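Local coordinates for deoxyribodipyrimidine photo-lyase (Oryza sativa Japonica Group, PDB 3UMV), which uses light to split cyclobutane pyrimidine dimers in ultraviolet-damaged DNA, with one bound FAD per subunit, so repairing the strand without excising bases, at residues A[25-30]-A[163-168]; A[72-77]-A[109-114]; A[389-394]-A[423-428]. One frame throughout, in Å; residues are numbered along the deposited sequence.

Interaction 1: A[25-30]-A[163-168]; sequences RVRVIH and VHQVDA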
# COMPACT_ATOMS: atom_id res chain seq x y z
N ARG A 25 -5.79 18.11 5.79
CA ARG A 25 -5.77 16.65 5.88
C ARG A 25 -7.14 16.06 6.23
O ARG A 25 -7.32 14.85 6.14
CB ARG A 25 -4.76 16.15 6.93
CG ARG A 25 -3.33 16.64 6.79
CD ARG A 25 -2.42 15.76 7.63
NE ARG A 25 -1.15 16.39 7.96
CZ ARG A 25 -0.03 16.20 7.27
NH1 ARG A 25 1.12 16.80 7.64
NH2 ARG A 25 -0.05 15.41 6.21
N VAL A 26 -8.07 16.91 6.64
CA VAL A 26 -9.37 16.48 7.16
C VAL A 26 -10.53 16.81 6.22
O VAL A 26 -10.73 17.96 5.86
CB VAL A 26 -9.65 17.11 8.55
CG1 VAL A 26 -11.02 16.69 9.07
CG2 VAL A 26 -8.55 16.71 9.53
N ARG A 27 -11.27 15.79 5.82
CA ARG A 27 -12.42 15.99 4.96
C ARG A 27 -13.66 15.66 5.78
O ARG A 27 -13.84 14.53 6.22
CB ARG A 27 -12.31 15.09 3.72
CG ARG A 27 -13.56 15.07 2.85
CD ARG A 27 -13.32 14.34 1.53
NE ARG A 27 -13.45 12.89 1.65
CZ ARG A 27 -14.57 12.22 1.38
NH1 ARG A 27 -15.65 12.86 0.97
NH2 ARG A 27 -14.61 10.89 1.52
N VAL A 28 -14.48 16.67 6.03
CA VAL A 28 -15.72 16.47 6.77
C VAL A 28 -16.79 15.97 5.80
O VAL A 28 -17.28 16.71 4.96
CB VAL A 28 -16.18 17.77 7.45
CG1 VAL A 28 -17.53 17.56 8.12
CG2 VAL A 28 -15.13 18.23 8.47
N ILE A 29 -17.11 14.68 5.91
CA ILE A 29 -18.06 14.04 5.01
C ILE A 29 -19.48 14.38 5.42
O ILE A 29 -20.34 14.61 4.58
CB ILE A 29 -17.90 12.50 5.03
CG1 ILE A 29 -16.52 12.11 4.48
CG2 ILE A 29 -19.00 11.83 4.21
CD1 ILE A 29 -16.28 10.62 4.42
N HIS A 30 -19.71 14.38 6.72
CA HIS A 30 -20.99 14.80 7.26
C HIS A 30 -20.78 15.52 8.58
O HIS A 30 -20.15 14.99 9.49
CB HIS A 30 -21.91 13.59 7.44
CG HIS A 30 -23.31 13.97 7.83
ND1 HIS A 30 -23.85 13.64 9.05
CD2 HIS A 30 -24.26 14.66 7.17
CE1 HIS A 30 -25.09 14.10 9.12
NE2 HIS A 30 -25.36 14.73 7.99
N VAL A 163 -19.16 12.43 10.51
CA VAL A 163 -18.18 11.53 9.89
C VAL A 163 -17.07 12.35 9.25
O VAL A 163 -17.33 13.20 8.38
CB VAL A 163 -18.81 10.59 8.83
CG1 VAL A 163 -17.76 9.61 8.33
CG2 VAL A 163 -20.02 9.85 9.40
N HIS A 164 -15.82 12.10 9.66
CA HIS A 164 -14.67 12.80 9.10
C HIS A 164 -13.75 11.76 8.49
O HIS A 164 -13.62 10.66 9.02
CB HIS A 164 -13.86 13.54 10.17
CG HIS A 164 -14.60 14.65 10.85
ND1 HIS A 164 -13.99 15.49 11.75
CD2 HIS A 164 -15.89 15.06 10.77
CE1 HIS A 164 -14.87 16.38 12.20
NE2 HIS A 164 -16.04 16.13 11.62
N GLN A 165 -13.11 12.12 7.38
CA GLN A 165 -12.04 11.28 6.82
C GLN A 165 -10.72 12.04 6.83
O GLN A 165 -10.66 13.21 6.47
CB GLN A 165 -12.37 10.88 5.39
CG GLN A 165 -11.27 10.05 4.73
CD GLN A 165 -11.69 9.57 3.37
OE1 GLN A 165 -12.15 10.36 2.54
NE2 GLN A 165 -11.54 8.29 3.13
N VAL A 166 -9.66 11.37 7.24
CA VAL A 166 -8.36 12.00 7.34
C VAL A 166 -7.40 11.23 6.45
O VAL A 166 -7.36 10.01 6.50
CB VAL A 166 -7.86 11.97 8.81
CG1 VAL A 166 -6.44 12.56 8.90
CG2 VAL A 166 -8.81 12.75 9.71
N ASP A 167 -6.66 11.94 5.60
CA ASP A 167 -5.57 11.28 4.89
C ASP A 167 -4.39 11.13 5.84
O ASP A 167 -3.68 12.10 6.15
CB ASP A 167 -5.16 12.06 3.64
CG ASP A 167 -4.16 11.29 2.78
OD1 ASP A 167 -3.52 10.35 3.28
OD2 ASP A 167 -4.00 11.66 1.60
N ALA A 168 -4.22 9.91 6.33
CA ALA A 168 -3.14 9.58 7.25
C ALA A 168 -1.99 8.89 6.54
O ALA A 168 -0.96 8.60 7.15
CB ALA A 168 -3.66 8.67 8.38
O HOH W 1 -2.02 13.82 4.98

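Interaction 2: A[72-77]-A[109-114]; sequences VAFALF and LPFFLF. With URE (urea), chain M; URE (urea), chain N.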
# COMPACT_ATOMS: atom_id res chain seq x y z
N VAL A 72 -10.71 2.80 19.17
CA VAL A 72 -10.28 2.41 17.82
C VAL A 72 -11.07 1.16 17.43
O VAL A 72 -11.29 0.26 18.26
CB VAL A 72 -8.77 2.09 17.77
CG1 VAL A 72 -8.38 1.58 16.39
CG2 VAL A 72 -7.94 3.31 18.17
N ALA A 73 -11.51 1.10 16.18
CA ALA A 73 -12.20 -0.08 15.66
C ALA A 73 -11.59 -0.50 14.33
O ALA A 73 -11.30 0.34 13.49
CB ALA A 73 -13.70 0.20 15.50
N PHE A 74 -11.38 -1.81 14.16
CA PHE A 74 -10.87 -2.34 12.90
C PHE A 74 -11.83 -3.38 12.36
O PHE A 74 -12.22 -4.31 13.07
CB PHE A 74 -9.50 -2.98 13.09
CG PHE A 74 -8.88 -3.45 11.80
CD1 PHE A 74 -8.03 -2.61 11.09
CD2 PHE A 74 -9.17 -4.70 11.28
CE1 PHE A 74 -7.48 -3.02 9.90
CE2 PHE A 74 -8.62 -5.12 10.09
CZ PHE A 74 -7.77 -4.29 9.39
N ALA A 75 -12.23 -3.24 11.10
CA ALA A 75 -13.08 -4.26 10.47
C ALA A 75 -12.30 -5.07 9.45
O ALA A 75 -11.78 -4.52 8.47
CB ALA A 75 -14.30 -3.62 9.81
N LEU A 76 -12.20 -6.38 9.68
CA LEU A 76 -11.64 -7.28 8.68
C LEU A 76 -12.72 -7.66 7.66
O LEU A 76 -13.78 -8.14 8.05
CB LEU A 76 -11.12 -8.55 9.36
CG LEU A 76 -10.36 -9.50 8.43
CD1 LEU A 76 -9.02 -8.87 7.99
CD2 LEU A 76 -10.13 -10.86 9.07
N PHE A 77 -12.47 -7.43 6.38
CA PHE A 77 -13.43 -7.91 5.37
C PHE A 77 -13.42 -9.43 5.41
O PHE A 77 -12.37 -10.06 5.40
CB PHE A 77 -13.07 -7.42 3.97
CG PHE A 77 -13.25 -5.94 3.77
CD1 PHE A 77 -14.16 -5.45 2.86
CD2 PHE A 77 -12.50 -5.03 4.50
CE1 PHE A 77 -14.33 -4.09 2.67
CE2 PHE A 77 -12.67 -3.66 4.32
CZ PHE A 77 -13.59 -3.20 3.41
N LEU A 109 -6.16 2.24 25.55
CA LEU A 109 -6.94 2.61 24.37
C LEU A 109 -7.68 1.37 23.88
O LEU A 109 -7.05 0.39 23.47
CB LEU A 109 -6.01 3.15 23.28
CG LEU A 109 -6.59 3.53 21.91
CD1 LEU A 109 -7.60 4.67 21.99
CD2 LEU A 109 -5.45 3.90 20.97
N PRO A 110 -9.01 1.40 23.96
CA PRO A 110 -9.89 0.29 23.57
C PRO A 110 -9.75 -0.02 22.09
O PRO A 110 -9.81 0.90 21.27
CB PRO A 110 -11.29 0.85 23.85
CG PRO A 110 -11.08 1.98 24.79
CD PRO A 110 -9.77 2.57 24.42
N PHE A 111 -9.57 -1.29 21.75
CA PHE A 111 -9.45 -1.69 20.34
C PHE A 111 -10.54 -2.71 20.03
O PHE A 111 -10.50 -3.83 20.54
CB PHE A 111 -8.06 -2.29 20.08
CG PHE A 111 -7.83 -2.75 18.66
CD1 PHE A 111 -7.58 -1.84 17.64
CD2 PHE A 111 -7.85 -4.10 18.35
CE1 PHE A 111 -7.35 -2.28 16.32
CE2 PHE A 111 -7.64 -4.54 17.05
CZ PHE A 111 -7.39 -3.62 16.03
N PHE A 112 -11.50 -2.31 19.20
CA PHE A 112 -12.57 -3.21 18.77
C PHE A 112 -12.19 -3.92 17.47
O PHE A 112 -11.93 -3.27 16.46
CB PHE A 112 -13.86 -2.44 18.54
CG PHE A 112 -14.47 -1.89 19.80
CD1 PHE A 112 -15.45 -2.59 20.48
CD2 PHE A 112 -14.07 -0.66 20.30
CE1 PHE A 112 -16.02 -2.08 21.64
CE2 PHE A 112 -14.63 -0.14 21.47
CZ PHE A 112 -15.61 -0.85 22.14
N LEU A 113 -12.16 -5.25 17.50
CA LEU A 113 -11.90 -6.04 16.30
C LEU A 113 -13.17 -6.70 15.80
O LEU A 113 -13.82 -7.46 16.52
CB LEU A 113 -10.85 -7.12 16.59
CG LEU A 113 -10.52 -7.94 15.34
CD1 LEU A 113 -9.96 -7.04 14.26
CD2 LEU A 113 -9.54 -9.06 15.67
N PHE A 114 -13.53 -6.40 14.55
CA PHE A 114 -14.74 -6.96 13.94
C PHE A 114 -14.38 -7.83 12.73
O PHE A 114 -13.77 -7.36 11.77
CB PHE A 114 -15.67 -5.82 13.50
CG PHE A 114 -16.21 -5.00 14.64
CD1 PHE A 114 -15.93 -3.65 14.74
CD2 PHE A 114 -17.01 -5.58 15.61
CE1 PHE A 114 -16.44 -2.89 15.79
CE2 PHE A 114 -17.52 -4.83 16.66
CZ PHE A 114 -17.23 -3.49 16.75
C URE M . -9.14 -5.65 5.73
O URE M . -9.55 -4.58 6.19
N1 URE M . -9.92 -6.70 5.74
N2 URE M . -7.95 -5.75 5.19
C URE N . -16.39 -6.44 19.61
O URE N . -15.37 -6.16 20.22
N1 URE N . -16.32 -7.10 18.48
N2 URE N . -17.55 -6.06 20.07

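Interaction 3: A[389-394]-A[423-428]; sequences GKMHGF and KYEIDG. With FAD (flavin-adenine dinucleotide), chain I; URE (urea), chain J; EDO (1,2-ethanediol), chain C.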
# COMPACT_ATOMS: atom_id res chain seq x y z
N GLY A 389 8.01 -13.35 -1.89
CA GLY A 389 6.93 -12.42 -1.62
C GLY A 389 7.23 -10.95 -1.89
O GLY A 389 6.43 -10.06 -1.58
N LYS A 390 8.39 -10.66 -2.48
CA LYS A 390 8.72 -9.29 -2.81
C LYS A 390 9.71 -9.32 -3.96
O LYS A 390 10.89 -9.61 -3.77
CB LYS A 390 9.30 -8.55 -1.59
CG LYS A 390 9.57 -7.06 -1.81
CD LYS A 390 10.07 -6.38 -0.52
CE LYS A 390 10.46 -4.92 -0.75
NZ LYS A 390 11.71 -4.77 -1.59
N MET A 391 9.22 -9.08 -5.17
CA MET A 391 10.07 -9.12 -6.36
C MET A 391 10.87 -7.83 -6.39
O MET A 391 10.35 -6.78 -6.02
CB MET A 391 9.24 -9.22 -7.62
CG MET A 391 10.07 -9.34 -8.90
SD MET A 391 9.09 -9.20 -10.41
CE MET A 391 7.78 -10.37 -10.08
N HIS A 392 12.13 -7.90 -6.82
CA HIS A 392 12.96 -6.73 -6.88
C HIS A 392 12.35 -5.65 -7.77
O HIS A 392 11.87 -5.94 -8.88
CB HIS A 392 14.36 -7.09 -7.39
CG HIS A 392 15.28 -5.92 -7.42
ND1 HIS A 392 16.14 -5.63 -6.38
CD2 HIS A 392 15.47 -4.95 -8.35
CE1 HIS A 392 16.81 -4.53 -6.67
NE2 HIS A 392 16.43 -4.10 -7.86
N GLY A 393 12.37 -4.41 -7.29
CA GLY A 393 11.69 -3.31 -7.96
C GLY A 393 12.04 -3.14 -9.42
O GLY A 393 11.17 -2.85 -10.26
N PHE A 394 13.31 -3.31 -9.76
CA PHE A 394 13.70 -3.19 -11.15
C PHE A 394 13.09 -4.36 -11.94
O PHE A 394 12.58 -4.18 -13.04
CB PHE A 394 15.22 -3.16 -11.33
CG PHE A 394 15.63 -2.97 -12.76
CD1 PHE A 394 15.81 -1.70 -13.28
CD2 PHE A 394 15.80 -4.06 -13.59
CE1 PHE A 394 16.18 -1.52 -14.59
CE2 PHE A 394 16.17 -3.89 -14.91
CZ PHE A 394 16.36 -2.61 -15.41
N LYS A 423 -1.79 -11.64 -5.84
CA LYS A 423 -1.75 -12.95 -5.21
C LYS A 423 -0.50 -13.16 -4.34
O LYS A 423 -0.60 -13.66 -3.23
CB LYS A 423 -1.85 -14.05 -6.26
CG LYS A 423 -1.72 -15.45 -5.72
CD LYS A 423 -2.14 -16.46 -6.77
CE LYS A 423 -2.29 -17.84 -6.16
NZ LYS A 423 -2.76 -18.86 -7.16
N TYR A 424 0.65 -12.78 -4.88
CA TYR A 424 1.94 -13.15 -4.30
C TYR A 424 2.69 -12.07 -3.52
O TYR A 424 3.45 -12.38 -2.60
CB TYR A 424 2.84 -13.71 -5.41
CG TYR A 424 2.37 -15.06 -5.91
CD1 TYR A 424 1.79 -15.21 -7.16
CD2 TYR A 424 2.48 -16.18 -5.11
CE1 TYR A 424 1.37 -16.47 -7.62
CE2 TYR A 424 2.06 -17.43 -5.55
CZ TYR A 424 1.50 -17.56 -6.79
OH TYR A 424 1.09 -18.80 -7.21
N GLU A 425 2.53 -10.80 -3.91
CA GLU A 425 3.31 -9.75 -3.27
C GLU A 425 2.78 -9.41 -1.87
O GLU A 425 1.57 -9.30 -1.65
CB GLU A 425 3.36 -8.48 -4.13
CG GLU A 425 3.95 -8.64 -5.50
CD GLU A 425 5.48 -8.62 -5.52
OE1 GLU A 425 6.04 -8.43 -6.61
OE2 GLU A 425 6.11 -8.78 -4.46
N ILE A 426 3.69 -9.25 -0.93
CA ILE A 426 3.32 -8.85 0.42
C ILE A 426 2.83 -7.40 0.43
O ILE A 426 2.05 -7.01 1.29
CB ILE A 426 4.48 -9.07 1.41
CG1 ILE A 426 3.99 -8.87 2.85
CG2 ILE A 426 5.69 -8.19 1.06
CD1 ILE A 426 2.83 -9.75 3.20
N ASP A 427 3.26 -6.62 -0.56
CA ASP A 427 2.93 -5.20 -0.66
C ASP A 427 1.84 -4.92 -1.72
O ASP A 427 1.58 -3.76 -2.07
CB ASP A 427 4.21 -4.37 -0.90
CG ASP A 427 4.97 -4.77 -2.17
OD1 ASP A 427 4.38 -5.40 -3.07
OD2 ASP A 427 6.18 -4.45 -2.27
N GLY A 428 1.19 -5.99 -2.19
CA GLY A 428 0.24 -5.92 -3.28
C GLY A 428 -1.15 -5.49 -2.84
O GLY A 428 -1.35 -5.14 -1.68
PA FAD I . 12.51 1.14 -2.30
O1A FAD I . 13.31 1.30 -3.55
O2A FAD I . 13.33 1.10 -1.03
O5B FAD I . 11.42 2.30 -2.25
C5B FAD I . 10.97 2.87 -1.03
C4B FAD I . 9.48 3.19 -1.12
O4B FAD I . 9.19 4.08 -2.19
C3B FAD I . 8.65 1.95 -1.42
O3B FAD I . 8.38 1.21 -0.26
C2B FAD I . 7.41 2.56 -1.99
O2B FAD I . 6.63 3.11 -0.95
C1B FAD I . 7.96 3.72 -2.79
N9A FAD I . 8.17 3.34 -4.20
C8A FAD I . 9.31 2.86 -4.78
N7A FAD I . 9.05 2.66 -6.09
C5A FAD I . 7.75 2.98 -6.34
C6A FAD I . 6.95 2.98 -7.49
N6A FAD I . 7.43 2.69 -8.69
N1A FAD I . 5.63 3.39 -7.40
C2A FAD I . 5.12 3.81 -6.20
N3A FAD I . 5.92 3.81 -5.07
C4A FAD I . 7.21 3.42 -5.15
N1 FAD I . 4.67 -1.19 -5.01
C2 FAD I . 3.91 -1.56 -3.94
O2 FAD I . 4.05 -0.92 -2.89
N3 FAD I . 2.99 -2.58 -4.05
C4 FAD I . 2.85 -3.28 -5.24
O4 FAD I . 2.03 -4.20 -5.33
C4X FAD I . 3.62 -2.89 -6.32
N5 FAD I . 3.54 -3.55 -7.53
C5X FAD I . 4.31 -3.14 -8.60
C6 FAD I . 4.19 -3.79 -9.84
C7 FAD I . 4.97 -3.38 -10.92
C7M FAD I . 4.82 -4.09 -12.24
C8 FAD I . 5.88 -2.33 -10.76
C8M FAD I . 6.74 -1.85 -11.89
C9 FAD I . 5.99 -1.70 -9.53
C9A FAD I . 5.21 -2.10 -8.46
N10 FAD I . 5.33 -1.47 -7.24
C10 FAD I . 4.54 -1.86 -6.20
C1' FAD I . 6.31 -0.32 -7.02
C2' FAD I . 7.72 -0.77 -6.53
O2' FAD I . 8.30 -1.84 -7.28
C3' FAD I . 7.77 -1.16 -5.04
O3' FAD I . 7.17 -0.15 -4.28
C4' FAD I . 9.19 -1.38 -4.52
O4' FAD I . 9.82 -2.40 -5.27
C5' FAD I . 9.10 -1.75 -3.04
O5' FAD I . 10.30 -2.24 -2.48
P FAD I . 11.09 -1.33 -1.42
O1P FAD I . 10.17 -0.84 -0.33
O2P FAD I . 12.27 -2.10 -0.89
O3P FAD I . 11.57 -0.19 -2.45
C URE J . 14.06 -7.66 -3.01
O URE J . 13.48 -8.46 -3.74
N1 URE J . 15.35 -7.47 -3.12
N2 URE J . 13.41 -7.11 -2.01
C1 EDO C . 13.68 -7.97 1.43
O1 EDO C . 13.32 -8.37 0.16
C2 EDO C . 13.51 -6.66 1.75
O2 EDO C . 13.55 -5.74 0.73

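Interaction 1: A[25-30]-A[163-168]
Gln-165, the residue most covered by this contact, sits on strand 163-166 directly across from Arg-27 in an antiparallel hydrogen-bonded pair. Its CG lies anti to the backbone N (chi1 178°) and the chain is extended, which brings the amide alongside the arginine. Both NE (3.0 Å) and NH2 (2.7 Å) of Arg-27 converge on Gln-165 OE1. The oxygen lies in the guanidinium plane, but the amide is turned 54° from it, so NE approaches in the carbonyl plane while NH2 stands above it. Gln-165 NE2 bonds to Asp-136 O. Ile-29 CG1 lies over one face of the Arg-27 guanidinium, toward its rim, and CD1 of the same isoleucine rests 4.0 Å from Gln-165 CB.

Val-163 marks a classic beta bulge: Ile-29 N (2.9 Å) and His-30 N (3.1 Å) both donate to Val-163 O, and Val-163 N returns a bond to His-30 O. Its side chain shares a face with Gln-165, where CG1 meets Ile-29 CD1 at 4.3 Å, an apolar contact that suits a buried valine.

Arg-25 O accepts from Asp-167 N at 3.0 Å. The long Arg-25 chain lets NH2 reach a water shared with Asp-167 O, while Val-171 O and Tyr-199 O take further guanidinium hydrogens. On the face opposite Gln-165, Val-28 CG2 makes a CH-pi contact, 4.0 Å from the centroid of the His-164 ring.

Strand 26-28 is thus added antiparallel to the edge of an otherwise parallel sheet. The buried amide is bonded through oxygen and nitrogen, and the Arg-27 guanidinium meets a neutral oxygen: a charged hydrogen bond rather than a salt bridge.

Interaction 2: A[72-77]-A[109-114]
Phe-112 presents a ring edge to the neighbouring strand: its CD2 lies 3.6 Å from Val-72 O, with that oxygen in the ring plane. Phe-111, on the other face of the sheet, meets Val-72 at an edge, CD1 lying 3.7 Å from Val-72 CG1, while its CZ comes obliquely to Phe-74 CB at 3.7 Å. The Phe-114 ring approaches Ala-73 CB obliquely through CE1, and the small alanine suits a face shared with two large aromatics. Phe-74 CD2 lies beside Leu-113 CD1 at 3.9 Å.

The backbones pair in regular parallel fashion. Phe-112 N gives a nearly straight bond to Val-72 O (2.7 Å, 174°), and Phe-74 N reaches Phe-112 O along its C=O axis at 2.8 Å. The urea by the Phe-112 and Phe-114 rings donates through N1 to Leu-113 O at 3.2 Å; a second lies by Ala-75 to Phe-77.

Helix 87-106 connects the two strands as a beta-alpha-beta crossover at the edge of the photolyase/cryptochrome alpha/beta domain and covers Phe-74 and Phe-111, whereas helix 120-127 packs on Ala-73, Phe-112 and Phe-114. The chemistry implies that backbone bonds set the strand pairing, while apolar side chains on both faces pack against these helices.

Interaction 3: A[389-394]-A[423-428]
A buried carboxylate faces a backbone carbonyl here: Glu-425 OE2 stands 3.2 Å from Gly-389 O, two acceptors, a crowding that may raise the acid's pKa. Bending at chi2 (-81°) brings OE2 to Met-391 N, which donates at 3.2 Å to its syn lone pair. An alanine in place of Glu-425 would remove this acceptor and would probably loosen the hold on the chain at Met-391. Gly-389 O itself receives a nearly straight bond from Ile-426 N at 2.9 Å. Glycine fits because the chain leaves its helix with positive phi (85°), where a CB would jam against the preceding carbonyl.

Both segments reach the flavin cofactor. Lys-390, extended until its final bend, donates through NZ to FAD O2P (2.8 Å) and FAD O5' (3.0 Å), a cation matched to a phosphate. Asp-427 O accepts from FAD N3 at 2.7 Å, while its carboxylate is held by Ser-285 and a salt bridge to Arg-396.

Segment 389-394 runs from helix 376-388 into helix 393-405; residues 423-428 take in the end of helix 410-424 and a type I turn from Glu-425 to Gly-428. Met-385 touches Tyr-424 and Glu-425, and Pro-286 and Phe-290 of helix 285-290 meet Ile-426.

Interactions 1 and 2 belong to one sheet and join its two outermost strands, 26-28 and 111-114, to their neighbours; their centres lie 19 Å apart. Along the chain interaction 2 is nested within the loop that interaction 1 closes, whereas interaction 3 comes later, in the helical part, in direct contact with FAD. Its centre is 31 Å from that of interaction 1 and 27 Å from that of interaction 2, with nearest atoms about 16 and 13 Å away. The loops after strands 162-166 and 70-75 lie nearer the cofactor site: the side chain of Asp-167 is about 13 Å from FAD, and that of Leu-76 about 8 Å from that of Arg-429, a probable FAD-binding residue.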